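Long-range contact in tyrosyl-DNA phosphodiesterase 2 (Danio rerio, PDB 4F1H), which belongs to the endonuclease/exonuclease/phosphatase family of the DNase I-like clan and binds a DNA strand, with a magnesium ion in the same structure: residues R184-T196 with K231-I244. Numbering follows the deposited sequence.
With nucleotides of chain A.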
ATOM      1  N   ARG B 184       5.594  15.956  -7.201  1.00 19.21           N
ATOM      2  CA  ARG B 184       5.138  14.550  -7.080  1.00 16.51           C
ATOM      3  C   ARG B 184       6.043  13.492  -7.748  1.00 18.82           C
ATOM      4  O   ARG B 184       6.569  12.596  -7.071  1.00 22.79           O
ATOM      5  CB  ARG B 184       3.749  14.442  -7.702  1.00 18.81           C
ATOM      6  CG  ARG B 184       3.119  13.076  -7.566  1.00 19.67           C
ATOM      7  CD  ARG B 184       1.649  13.152  -8.023  1.00 22.16           C
ATOM      8  NE  ARG B 184       1.090  11.802  -8.014  1.00 26.98           N
ATOM      9  CZ  ARG B 184      -0.186  11.519  -8.252  1.00 33.86           C
ATOM     10  NH1 ARG B 184      -1.048  12.497  -8.492  1.00 37.40           N
ATOM     11  NH2 ARG B 184      -0.593  10.264  -8.206  1.00 31.17           N
ATOM     12  N   TYR B 185       6.228  13.587  -9.059  1.00 18.50           N
ATOM     13  CA  TYR B 185       6.912  12.512  -9.773  1.00 19.56           C
ATOM     14  C   TYR B 185       8.395  12.745  -9.719  1.00 17.17           C
ATOM     15  O   TYR B 185       8.875  13.864 -10.007  1.00 19.76           O
ATOM     16  CB  TYR B 185       6.460  12.467 -11.242  1.00 16.60           C
ATOM     17  CG  TYR B 185       4.980  12.345 -11.335  1.00 17.55           C
ATOM     18  CD1 TYR B 185       4.333  11.229 -10.798  1.00 18.09           C
ATOM     19  CD2 TYR B 185       4.215  13.353 -11.923  1.00 24.05           C
ATOM     20  CE1 TYR B 185       2.936  11.104 -10.868  1.00 19.58           C
ATOM     21  CE2 TYR B 185       2.830  13.243 -11.986  1.00 27.20           C
ATOM     22  CZ  TYR B 185       2.203  12.112 -11.461  1.00 24.14           C
ATOM     23  OH  TYR B 185       0.822  12.009 -11.525  1.00 26.63           O
ATOM     24  N   THR B 186       9.142  11.700  -9.361  1.00 16.65           N
ATOM     25  CA  THR B 186      10.601  11.836  -9.205  1.00 14.36           C
ATOM     26  C   THR B 186      11.364  11.036 -10.257  1.00 15.73           C
ATOM     27  O   THR B 186      12.580  11.183 -10.440  1.00 16.41           O
ATOM     28  CB  THR B 186      11.090  11.414  -7.797  1.00 15.53           C
ATOM     29  OG1 THR B 186      10.960   9.989  -7.643  1.00 15.42           O
ATOM     30  CG2 THR B 186      10.318  12.116  -6.649  1.00 15.96           C
ATOM     31  N   TRP B 187      10.644  10.191 -10.990  1.00 14.71           N
ATOM     32  CA  TRP B 187      11.245   9.467 -12.131  1.00 13.64           C
ATOM     33  C   TRP B 187      10.195   9.558 -13.236  1.00 18.39           C
ATOM     34  O   TRP B 187       9.137   8.940 -13.126  1.00 19.26           O
ATOM     35  CB  TRP B 187      11.494   7.992 -11.727  1.00 15.36           C
ATOM     36  CG  TRP B 187      12.339   7.222 -12.719  1.00 16.32           C
ATOM     37  CD1 TRP B 187      13.721   7.209 -12.829  1.00 19.60           C
ATOM     38  CD2 TRP B 187      11.848   6.378 -13.753  1.00 16.63           C
ATOM     39  NE1 TRP B 187      14.101   6.361 -13.864  1.00 19.46           N
ATOM     40  CE2 TRP B 187      12.960   5.860 -14.447  1.00 18.73           C
ATOM     41  CE3 TRP B 187      10.558   6.004 -14.151  1.00 21.90           C
ATOM     42  CZ2 TRP B 187      12.821   4.981 -15.520  1.00 20.00           C
ATOM     43  CZ3 TRP B 187      10.421   5.131 -15.219  1.00 23.25           C
ATOM     44  CH2 TRP B 187      11.547   4.622 -15.880  1.00 20.04           C
ATOM     45  N   ASP B 188      10.474  10.336 -14.287  1.00 17.84           N
ATOM     46  CA  ASP B 188       9.413  10.779 -15.227  1.00 15.74           C
ATOM     47  C   ASP B 188       9.993  10.746 -16.617  1.00 17.89           C
ATOM     48  O   ASP B 188      10.841  11.588 -16.970  1.00 20.84           O
ATOM     49  CB  ASP B 188       9.046  12.200 -14.843  1.00 17.73           C
ATOM     50  CG  ASP B 188       7.954  12.805 -15.712  1.00 25.89           C
ATOM     51  OD1 ASP B 188       7.833  12.439 -16.885  1.00 23.09           O
ATOM     52  OD2 ASP B 188       7.233  13.712 -15.219  1.00 23.47           O
ATOM     53  N   THR B 189       9.606   9.729 -17.405  1.00 20.62           N
ATOM     54  CA  THR B 189      10.271   9.559 -18.690  1.00 18.66           C
ATOM     55  C   THR B 189       9.757  10.552 -19.759  1.00 27.66           C
ATOM     56  O   THR B 189      10.341  10.657 -20.839  1.00 29.61           O
ATOM     57  CB  THR B 189      10.108   8.154 -19.235  1.00 23.43           C
ATOM     58  OG1 THR B 189       8.711   7.896 -19.434  1.00 21.29           O
ATOM     59  CG2 THR B 189      10.677   7.130 -18.266  1.00 23.42           C
ATOM     60  N   LYS B 190       8.666  11.251 -19.477  1.00 25.36           N
ATOM     61  CA  LYS B 190       8.218  12.318 -20.374  1.00 24.48           C
ATOM     62  C   LYS B 190       9.055  13.593 -20.195  1.00 27.91           C
ATOM     63  O   LYS B 190       9.463  14.256 -21.170  1.00 28.91           O
ATOM     64  CB  LYS B 190       6.744  12.619 -20.102  1.00 30.87           C
ATOM     65  CG  LYS B 190       6.080  13.558 -21.123  1.00 45.90           C
ATOM     66  CD  LYS B 190       4.573  13.637 -20.875  1.00 57.11           C
ATOM     67  CE  LYS B 190       3.869  14.560 -21.869  1.00 65.28           C
ATOM     68  NZ  LYS B 190       3.494  13.862 -23.134  1.00 69.04           N
ATOM     69  N   ALA B 191       9.336  13.922 -18.938  1.00 22.03           N
ATOM     70  CA  ALA B 191      10.026  15.158 -18.598  1.00 20.42           C
ATOM     71  C   ALA B 191      11.534  15.013 -18.599  1.00 22.38           C
ATOM     72  O   ALA B 191      12.252  16.015 -18.739  1.00 23.53           O
ATOM     73  CB  ALA B 191       9.556  15.652 -17.249  1.00 23.42           C
ATOM     74  N   ASN B 192      12.012  13.779 -18.427  1.00 20.33           N
ATOM     75  CA  ASN B 192      13.448  13.458 -18.371  1.00 17.33           C
ATOM     76  C   ASN B 192      13.839  12.531 -19.545  1.00 20.85           C
ATOM     77  O   ASN B 192      13.300  11.420 -19.679  1.00 22.77           O
ATOM     78  CB  ASN B 192      13.780  12.782 -17.010  1.00 17.27           C
ATOM     79  CG  ASN B 192      15.285  12.642 -16.769  1.00 18.46           C
ATOM     80  OD1 ASN B 192      16.029  12.115 -17.612  1.00 25.77           O
ATOM     81  ND2 ASN B 192      15.747  13.100 -15.617  1.00 15.92           N
ATOM     82  N   SER B 193      14.785  12.975 -20.367  1.00 23.62           N
ATOM     83  CA  SER B 193      15.135  12.258 -21.602  1.00 24.76           C
ATOM     84  C   SER B 193      16.437  11.463 -21.494  1.00 26.59           C
ATOM     85  O   SER B 193      16.979  10.977 -22.513  1.00 25.56           O
ATOM     86  CB  SER B 193      15.223  13.259 -22.761  1.00 25.73           C
ATOM     87  OG  SER B 193      16.131  14.310 -22.416  1.00 25.62           O
ATOM     88  N   ASN B 194      16.961  11.306 -20.282  1.00 22.63           N
ATOM     89  CA  ASN B 194      18.242  10.606 -20.162  1.00 20.90           C
ATOM     90  C   ASN B 194      18.092   9.149 -20.543  1.00 22.75           C
ATOM     91  O   ASN B 194      18.988   8.566 -21.151  1.00 30.99           O
ATOM     92  CB  ASN B 194      18.783  10.657 -18.743  1.00 22.41           C
ATOM     93  CG  ASN B 194      19.603  11.882 -18.497  1.00 21.02           C
ATOM     94  OD1 ASN B 194      19.482  12.890 -19.228  1.00 21.82           O
ATOM     95  ND2 ASN B 194      20.465  11.811 -17.471  1.00 18.49           N
ATOM     96  N   LYS B 195      16.972   8.562 -20.151  1.00 28.52           N
ATOM     97  CA  LYS B 195      16.672   7.178 -20.535  1.00 38.17           C
ATOM     98  C   LYS B 195      15.876   7.207 -21.835  1.00 39.02           C
ATOM     99  O   LYS B 195      14.861   7.902 -21.945  1.00 43.93           O
ATOM    100  CB  LYS B 195      15.896   6.459 -19.418  1.00 44.13           C
ATOM    101  CG  LYS B 195      16.636   5.269 -18.822  1.00 55.27           C
ATOM    102  CD  LYS B 195      16.120   4.891 -17.425  1.00 60.39           C
ATOM    103  CE  LYS B 195      15.750   3.393 -17.340  1.00 59.05           C
ATOM    104  NZ  LYS B 195      16.310   2.634 -16.148  1.00 44.84           N
ATOM    105  N   THR B 196      16.348   6.488 -22.846  1.00 34.42           N
ATOM    106  CA  THR B 196      15.623   6.485 -24.111  1.00 39.69           C
ATOM    107  C   THR B 196      14.633   5.331 -24.093  1.00 37.63           C
ATOM    108  O   THR B 196      15.040   4.153 -24.158  1.00 34.69           O
ATOM    109  CB  THR B 196      16.565   6.393 -25.316  1.00 43.81           C
ATOM    110  OG1 THR B 196      16.984   5.037 -25.506  1.00 58.12           O
ATOM    111  CG2 THR B 196      17.780   7.251 -25.071  1.00 32.79           C
ATOM    112  N   LYS B 231      18.739  20.734 -18.095  1.00 21.95           N
ATOM    113  CA  LYS B 231      19.895  20.108 -18.734  1.00 23.56           C
ATOM    114  C   LYS B 231      21.206  20.784 -18.416  1.00 26.56           C
ATOM    115  O   LYS B 231      21.290  22.019 -18.316  1.00 24.98           O
ATOM    116  CB  LYS B 231      19.727  20.094 -20.257  1.00 26.47           C
ATOM    117  CG  LYS B 231      18.731  19.058 -20.714  1.00 28.98           C
ATOM    118  CD  LYS B 231      18.701  18.942 -22.229  1.00 31.70           C
ATOM    119  CE  LYS B 231      17.821  17.769 -22.617  1.00 40.13           C
ATOM    120  NZ  LYS B 231      17.394  17.836 -24.047  1.00 47.01           N
ATOM    121  N   LEU B 232      22.237  19.964 -18.286  1.00 20.03           N
ATOM    122  CA  LEU B 232      23.605  20.428 -18.098  1.00 22.87           C
ATOM    123  C   LEU B 232      24.184  20.835 -19.448  1.00 23.50           C
ATOM    124  O   LEU B 232      23.547  20.639 -20.496  1.00 29.12           O
ATOM    125  CB  LEU B 232      24.453  19.312 -17.507  1.00 23.51           C
ATOM    126  CG  LEU B 232      23.941  18.810 -16.157  1.00 20.93           C
ATOM    127  CD1 LEU B 232      24.686  17.513 -15.724  1.00 21.89           C
ATOM    128  CD2 LEU B 232      24.044  19.882 -15.077  1.00 23.01           C
ATOM    129  N   ASP B 233      25.387  21.409 -19.399  1.00 29.37           N
ATOM    130  CA  ASP B 233      26.086  21.837 -20.607  1.00 31.54           C
ATOM    131  C   ASP B 233      26.233  20.705 -21.609  1.00 34.44           C
ATOM    132  O   ASP B 233      26.133  20.927 -22.817  1.00 36.05           O
ATOM    133  CB  ASP B 233      27.459  22.421 -20.256  1.00 36.22           C
ATOM    134  CG  ASP B 233      27.372  23.841 -19.715  1.00 51.86           C
ATOM    135  OD1 ASP B 233      26.325  24.497 -19.917  1.00 54.60           O
ATOM    136  OD2 ASP B 233      28.354  24.305 -19.090  1.00 56.43           O
ATOM    137  N   CYS B 234      26.421  19.480 -21.108  1.00 30.77           N
ATOM    138  CA  CYS B 234      26.583  18.309 -21.968  1.00 32.42           C
ATOM    139  C   CYS B 234      25.296  17.861 -22.662  1.00 33.38           C
ATOM    140  O   CYS B 234      25.330  16.950 -23.496  1.00 37.37           O
ATOM    141  CB  CYS B 234      27.184  17.143 -21.181  1.00 35.03           C
ATOM    142  SG  CYS B 234      26.064  16.470 -19.898  1.00 30.21           S
ATOM    143  N   GLY B 235      24.168  18.482 -22.316  1.00 28.87           N
ATOM    144  CA  GLY B 235      22.909  18.206 -22.991  1.00 23.96           C
ATOM    145  C   GLY B 235      22.127  17.049 -22.369  1.00 26.06           C
ATOM    146  O   GLY B 235      21.108  16.611 -22.907  1.00 30.88           O
ATOM    147  N   ARG B 236      22.616  16.552 -21.229  1.00 22.77           N
ATOM    148  CA  ARG B 236      21.856  15.571 -20.450  1.00 19.83           C
ATOM    149  C   ARG B 236      21.535  16.114 -19.060  1.00 21.35           C
ATOM    150  O   ARG B 236      22.173  17.060 -18.591  1.00 22.22           O
ATOM    151  CB  ARG B 236      22.657  14.283 -20.322  1.00 24.11           C
ATOM    152  CG  ARG B 236      23.104  13.743 -21.691  1.00 29.51           C
ATOM    153  CD  ARG B 236      23.676  12.347 -21.565  1.00 28.64           C
ATOM    154  NE  ARG B 236      22.639  11.324 -21.437  1.00 25.16           N
ATOM    155  CZ  ARG B 236      22.679  10.363 -20.518  1.00 25.00           C
ATOM    156  NH1 ARG B 236      21.710   9.443 -20.457  1.00 27.81           N
ATOM    157  NH2 ARG B 236      23.689  10.324 -19.644  1.00 28.23           N
ATOM    158  N   TYR B 237      20.562  15.480 -18.405  1.00 16.60           N
ATOM    159  CA  TYR B 237      20.247  15.771 -16.999  1.00 16.04           C
ATOM    160  C   TYR B 237      21.253  15.103 -16.078  1.00 17.19           C
ATOM    161  O   TYR B 237      21.929  14.131 -16.443  1.00 18.00           O
ATOM    162  CB  TYR B 237      18.822  15.275 -16.660  1.00 15.86           C
ATOM    163  CG  TYR B 237      17.769  15.999 -17.477  1.00 17.46           C
ATOM    164  CD1 TYR B 237      17.360  17.286 -17.121  1.00 21.45           C
ATOM    165  CD2 TYR B 237      17.242  15.439 -18.624  1.00 18.55           C
ATOM    166  CE1 TYR B 237      16.433  17.977 -17.889  1.00 25.14           C
ATOM    167  CE2 TYR B 237      16.302  16.139 -19.401  1.00 21.88           C
ATOM    168  CZ  TYR B 237      15.912  17.391 -19.019  1.00 22.12           C
ATOM    169  OH  TYR B 237      14.981  18.097 -19.779  1.00 24.02           O
ATOM    170  N   THR B 238      21.325  15.605 -14.850  1.00 14.68           N
ATOM    171  CA  THR B 238      22.254  15.051 -13.880  1.00 15.09           C
ATOM    172  C   THR B 238      21.971  13.542 -13.678  1.00 14.33           C
ATOM    173  O   THR B 238      22.914  12.720 -13.566  1.00 16.35           O
ATOM    174  CB  THR B 238      22.083  15.803 -12.534  1.00 15.27           C
ATOM    175  OG1 THR B 238      22.482  17.176 -12.713  1.00 19.17           O
ATOM    176  CG2 THR B 238      22.938  15.185 -11.446  1.00 16.60           C
ATOM    177  N   SER B 239      20.682  13.193 -13.678  1.00 14.12           N
ATOM    178  CA  SER B 239      20.254  11.798 -13.506  1.00 13.65           C
ATOM    179  C   SER B 239      18.946  11.521 -14.208  1.00 15.43           C
ATOM    180  O   SER B 239      18.282  12.461 -14.628  1.00 17.67           O
ATOM    181  CB  SER B 239      20.030  11.595 -12.010  1.00 18.04           C
ATOM    182  OG  SER B 239      19.654  10.279 -11.735  1.00 17.53           O
ATOM    183  N   ASP B 240      18.575  10.238 -14.322  1.00 13.62           N
ATOM    184  CA  ASP B 240      17.220   9.935 -14.766  1.00 17.53           C
ATOM    185  C   ASP B 240      16.166  10.199 -13.672  1.00 16.68           C
ATOM    186  O   ASP B 240      14.956  10.211 -13.965  1.00 14.79           O
ATOM    187  CB  ASP B 240      17.119   8.505 -15.326  1.00 17.47           C
ATOM    188  CG  ASP B 240      17.435   7.435 -14.293  1.00 23.69           C
ATOM    189  OD1 ASP B 240      18.116   7.711 -13.266  1.00 23.25           O
ATOM    190  OD2 ASP B 240      17.012   6.278 -14.538  1.00 26.67           O
ATOM    191  N   HIS B 241      16.620  10.392 -12.429  1.00 16.87           N
ATOM    192  CA  HIS B 241      15.741  10.819 -11.337  1.00 14.48           C
ATOM    193  C   HIS B 241      15.880  12.306 -11.095  1.00 14.31           C
ATOM    194  O   HIS B 241      16.957  12.860 -11.308  1.00 14.93           O
ATOM    195  CB  HIS B 241      16.154  10.141 -10.016  1.00 15.47           C
ATOM    196  CG  HIS B 241      15.890   8.673  -9.966  1.00 16.45           C
ATOM    197  ND1 HIS B 241      14.960   8.124  -9.101  1.00 16.27           N
ATOM    198  CD2 HIS B 241      16.488   7.629 -10.597  1.00 18.55           C
ATOM    199  CE1 HIS B 241      14.968   6.803  -9.226  1.00 16.85           C
ATOM    200  NE2 HIS B 241      15.873   6.481 -10.141  1.00 16.12           N
ATOM    201  N   TRP B 242      14.823  12.920 -10.564  1.00 13.84           N
ATOM    202  CA  TRP B 242      14.947  14.252  -9.997  1.00 15.70           C
ATOM    203  C   TRP B 242      15.417  14.081  -8.547  1.00 16.13           C
ATOM    204  O   TRP B 242      15.136  13.049  -7.908  1.00 19.48           O
ATOM    205  CB  TRP B 242      13.597  14.953 -10.029  1.00 15.75           C
ATOM    206  CG  TRP B 242      12.953  15.050 -11.402  1.00 14.43           C
ATOM    207  CD1 TRP B 242      11.631  14.900 -11.657  1.00 17.69           C
ATOM    208  CD2 TRP B 242      13.569  15.400 -12.653  1.00 16.27           C
ATOM    209  NE1 TRP B 242      11.377  15.108 -12.983  1.00 16.91           N
ATOM    210  CE2 TRP B 242      12.546  15.432 -13.619  1.00 20.08           C
ATOM    211  CE3 TRP B 242      14.872  15.693 -13.046  1.00 18.80           C
ATOM    212  CZ2 TRP B 242      12.800  15.725 -14.974  1.00 17.74           C
ATOM    213  CZ3 TRP B 242      15.114  16.000 -14.380  1.00 17.61           C
ATOM    214  CH2 TRP B 242      14.086  16.014 -15.316  1.00 16.73           C
ATOM    215  N   GLY B 243      16.177  15.050  -8.029  1.00 15.53           N
ATOM    216  CA  GLY B 243      16.539  15.014  -6.629  1.00 15.76           C
ATOM    217  C   GLY B 243      15.464  15.659  -5.779  1.00 17.66           C
ATOM    218  O   GLY B 243      14.621  16.402  -6.282  1.00 16.34           O
ATOM    219  N   ILE B 244      15.455  15.344  -4.484  1.00 13.51           N
ATOM    220  CA  ILE B 244      14.526  16.003  -3.562  1.00 12.55           C
ATOM    221  C   ILE B 244      15.337  16.899  -2.633  1.00 16.13           C
ATOM    222  O   ILE B 244      16.294  16.439  -2.009  1.00 18.79           O
ATOM    223  CB  ILE B 244      13.773  14.997  -2.687  1.00 16.25           C
ATOM    224  CG1 ILE B 244      12.860  14.117  -3.550  1.00 16.48           C
ATOM    225  CG2 ILE B 244      12.871  15.721  -1.670  1.00 19.19           C
ATOM    226  CD1 ILE B 244      12.207  12.958  -2.766  1.00 20.22           C
TER
ATOM    227  OP3  DT A   1      16.174   1.670  -9.314  1.00 19.08           O
ATOM    228  P    DT A   1      15.625   2.750 -10.191  0.68 15.64           P
ATOM    229  OP1  DT A   1      16.567   3.773 -10.619  1.00 24.80           O
ATOM    230  OP2  DT A   1      14.524   3.521  -9.513  1.00 23.87           O
ATOM    231  O5'  DT A   1      14.937   2.008 -11.411  1.00 20.96           O
ATOM    232  C5'  DT A   1      14.592   2.802 -12.559  1.00 21.57           C
ATOM    233  C4'  DT A   1      14.013   1.844 -13.580  1.00 19.57           C
ATOM    234  O4'  DT A   1      15.140   1.113 -14.138  1.00 20.94           O
ATOM    235  C3'  DT A   1      13.024   0.805 -13.038  1.00 21.42           C
ATOM    236  O3'  DT A   1      12.076   0.486 -14.073  1.00 20.66           O
ATOM    237  C2'  DT A   1      13.908  -0.409 -12.762  1.00 19.11           C
ATOM    238  C1'  DT A   1      14.908  -0.294 -13.913  1.00 19.91           C
ATOM    239  N1   DT A   1      16.200  -0.998 -13.662  1.00 19.76           N
ATOM    240  C2   DT A   1      16.541  -2.041 -14.501  1.00 29.08           C
ATOM    241  O2   DT A   1      15.820  -2.428 -15.434  1.00 29.51           O
ATOM    242  N3   DT A   1      17.737  -2.635 -14.194  1.00 28.47           N
ATOM    243  C4   DT A   1      18.625  -2.302 -13.176  1.00 29.92           C
ATOM    244  O4   DT A   1      19.696  -2.916 -13.008  1.00 24.66           O
ATOM    245  C5   DT A   1      18.189  -1.193 -12.346  1.00 23.86           C
ATOM    246  C7   DT A   1      19.020  -0.747 -11.181  1.00 17.71           C
ATOM    247  C6   DT A   1      17.020  -0.590 -12.613  1.00 21.09           C
ATOM    248  P    DA A   4       0.949   5.711 -10.710  0.61 17.60           P
ATOM    249  OP1  DA A   4       1.552   6.077  -9.403  1.00 22.06           O
ATOM    250  OP2  DA A   4       0.304   4.372 -10.818  1.00 28.77           O
ATOM    251  O5'  DA A   4      -0.103   6.798 -11.188  1.00 21.94           O
ATOM    252  C5'  DA A   4       0.276   8.185 -11.201  1.00 25.18           C
ATOM    253  C4'  DA A   4      -0.881   8.967 -11.773  1.00 25.39           C
ATOM    254  O4'  DA A   4      -0.972   8.721 -13.202  1.00 27.49           O
ATOM    255  C3'  DA A   4      -2.264   8.626 -11.205  1.00 28.57           C
ATOM    256  O3'  DA A   4      -2.805   9.913 -10.974  1.00 30.28           O
ATOM    257  C2'  DA A   4      -2.984   7.881 -12.338  1.00 26.99           C
ATOM    258  C1'  DA A   4      -2.351   8.562 -13.549  1.00 24.70           C
ATOM    259  N9   DA A   4      -2.326   7.785 -14.785  1.00 23.82           N
ATOM    260  C8   DA A   4      -2.226   6.421 -14.932  1.00 24.70           C
ATOM    261  N7   DA A   4      -2.195   6.031 -16.195  1.00 26.60           N
ATOM    262  C5   DA A   4      -2.249   7.222 -16.918  1.00 30.44           C
ATOM    263  C6   DA A   4      -2.254   7.479 -18.317  1.00 32.75           C
ATOM    264  N6   DA A   4      -2.182   6.510 -19.250  1.00 35.67           N
ATOM    265  N1   DA A   4      -2.322   8.776 -18.713  1.00 33.74           N
ATOM    266  C2   DA A   4      -2.386   9.742 -17.777  1.00 34.25           C
ATOM    267  N3   DA A   4      -2.395   9.619 -16.440  1.00 34.74           N
ATOM    268  C4   DA A   4      -2.311   8.313 -16.073  1.00 29.52           C
ATOM    269  P    DG A   5      -4.143  10.113 -10.113  0.61 25.34           P
ATOM    270  OP1  DG A   5      -3.951  11.325  -9.267  1.00 35.15           O
ATOM    271  OP2  DG A   5      -4.507   8.807  -9.475  1.00 30.39           O
ATOM    272  O5'  DG A   5      -5.220  10.423 -11.240  1.00 28.96           O
ATOM    273  C5'  DG A   5      -4.962  11.541 -12.097  1.00 38.94           C
ATOM    274  C4'  DG A   5      -5.793  11.506 -13.376  1.00 38.64           C
ATOM    275  O4'  DG A   5      -5.441  10.370 -14.218  1.00 35.33           O
ATOM    276  C3'  DG A   5      -7.303  11.372 -13.212  1.00 47.36           C
ATOM    277  O3'  DG A   5      -7.874  12.049 -14.312  1.00 55.07           O
ATOM    278  C2'  DG A   5      -7.540   9.878 -13.392  1.00 42.85           C
ATOM    279  C1'  DG A   5      -6.624   9.694 -14.600  1.00 39.98           C
ATOM    280  N9   DG A   5      -6.273   8.311 -14.913  1.00 37.58           N
ATOM    281  C8   DG A   5      -6.129   7.252 -14.037  1.00 37.73           C
ATOM    282  N7   DG A   5      -5.803   6.139 -14.639  1.00 34.25           N
ATOM    283  C5   DG A   5      -5.719   6.475 -15.996  1.00 30.91           C
ATOM    284  C6   DG A   5      -5.403   5.678 -17.132  1.00 41.19           C
ATOM    285  O6   DG A   5      -5.106   4.457 -17.192  1.00 38.62           O
ATOM    286  N1   DG A   5      -5.440   6.448 -18.306  1.00 40.04           N
ATOM    287  C2   DG A   5      -5.740   7.792 -18.371  1.00 45.64           C
ATOM    288  N2   DG A   5      -5.721   8.336 -19.598  1.00 48.06           N
ATOM    289  N3   DG A   5      -6.037   8.545 -17.310  1.00 37.65           N
ATOM    290  C4   DG A   5      -6.008   7.814 -16.164  1.00 34.54           C
TER
HETATM  291  O   HOH W   1      12.947  12.111 -13.831  1.00 16.74           O
HETATM  292  O   HOH W   2       8.580  15.433 -13.729  1.00 23.49           O
HETATM  293  O   HOH W   3      13.734  16.671 -21.738  1.00 42.58           O
HETATM  294  O   HOH W   4      17.144  15.116 -25.213  1.00 58.91           O
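Trp187 sets the CD1 corner of its indole over the centre of the His241 imidazole, an edge-to-face pair with the ring planes at 58°. It forms where, in the endonuclease/exonuclease/phosphatase fold, the short strand 187-188 meets the loop that leads into strand 243-249, beside the bound DNA. Trp187 covers one face of His241 while both ring nitrogens are held: NE2 donates to OP1 of DT1 of chain A at 2.8 Å, and ND1 bonds to Asp206 OD2. With CG anti to the backbone N (chi1 -169°), the indole of Trp187 also lies against the DT1 sugar and sends NE1 to OD2 of Asp240 at 3.0 Å. This bond stays in the ring plane but reaches the oxygen from above the carboxylate, which stands nearly perpendicular to the indole. Asp240 lies close to the bound magnesium ion; Lys195 NZ, which bonds O4' of DT1, is 4.0 Å from Asp240 OD2, beyond a salt bridge. At the backbone, Trp242 N donates to Thr186 O.

Next to this, Asn192 tips ND2 over one face of the Trp242 indole, 3.2 Å from CZ3, the amide oblique to the ring, and the same ND2 donates in plane to a lone pair of Ser239 O. Its OD1 takes Asn194 N in an Asx turn. Water 1 sits over a face of the Trp242 indole and joins Asp188 N to Asp240 O; water 2 links Trp242 NE1 to Asp188 OD2.

Farther along, Asn194 clasps the backbone of Tyr237 from both ends of its amide. One face of the Arg236 guanidinium stacks on that amide, the planes only 17° apart, and NH1 makes a bent bond to Asn194 O and a salt bridge to Asp15. Within the clasp, OD1 of Asn194 receives Tyr237 N on a lone pair, whereas ND2 meets Tyr237 O at 2.9 Å from above the carbonyl plane.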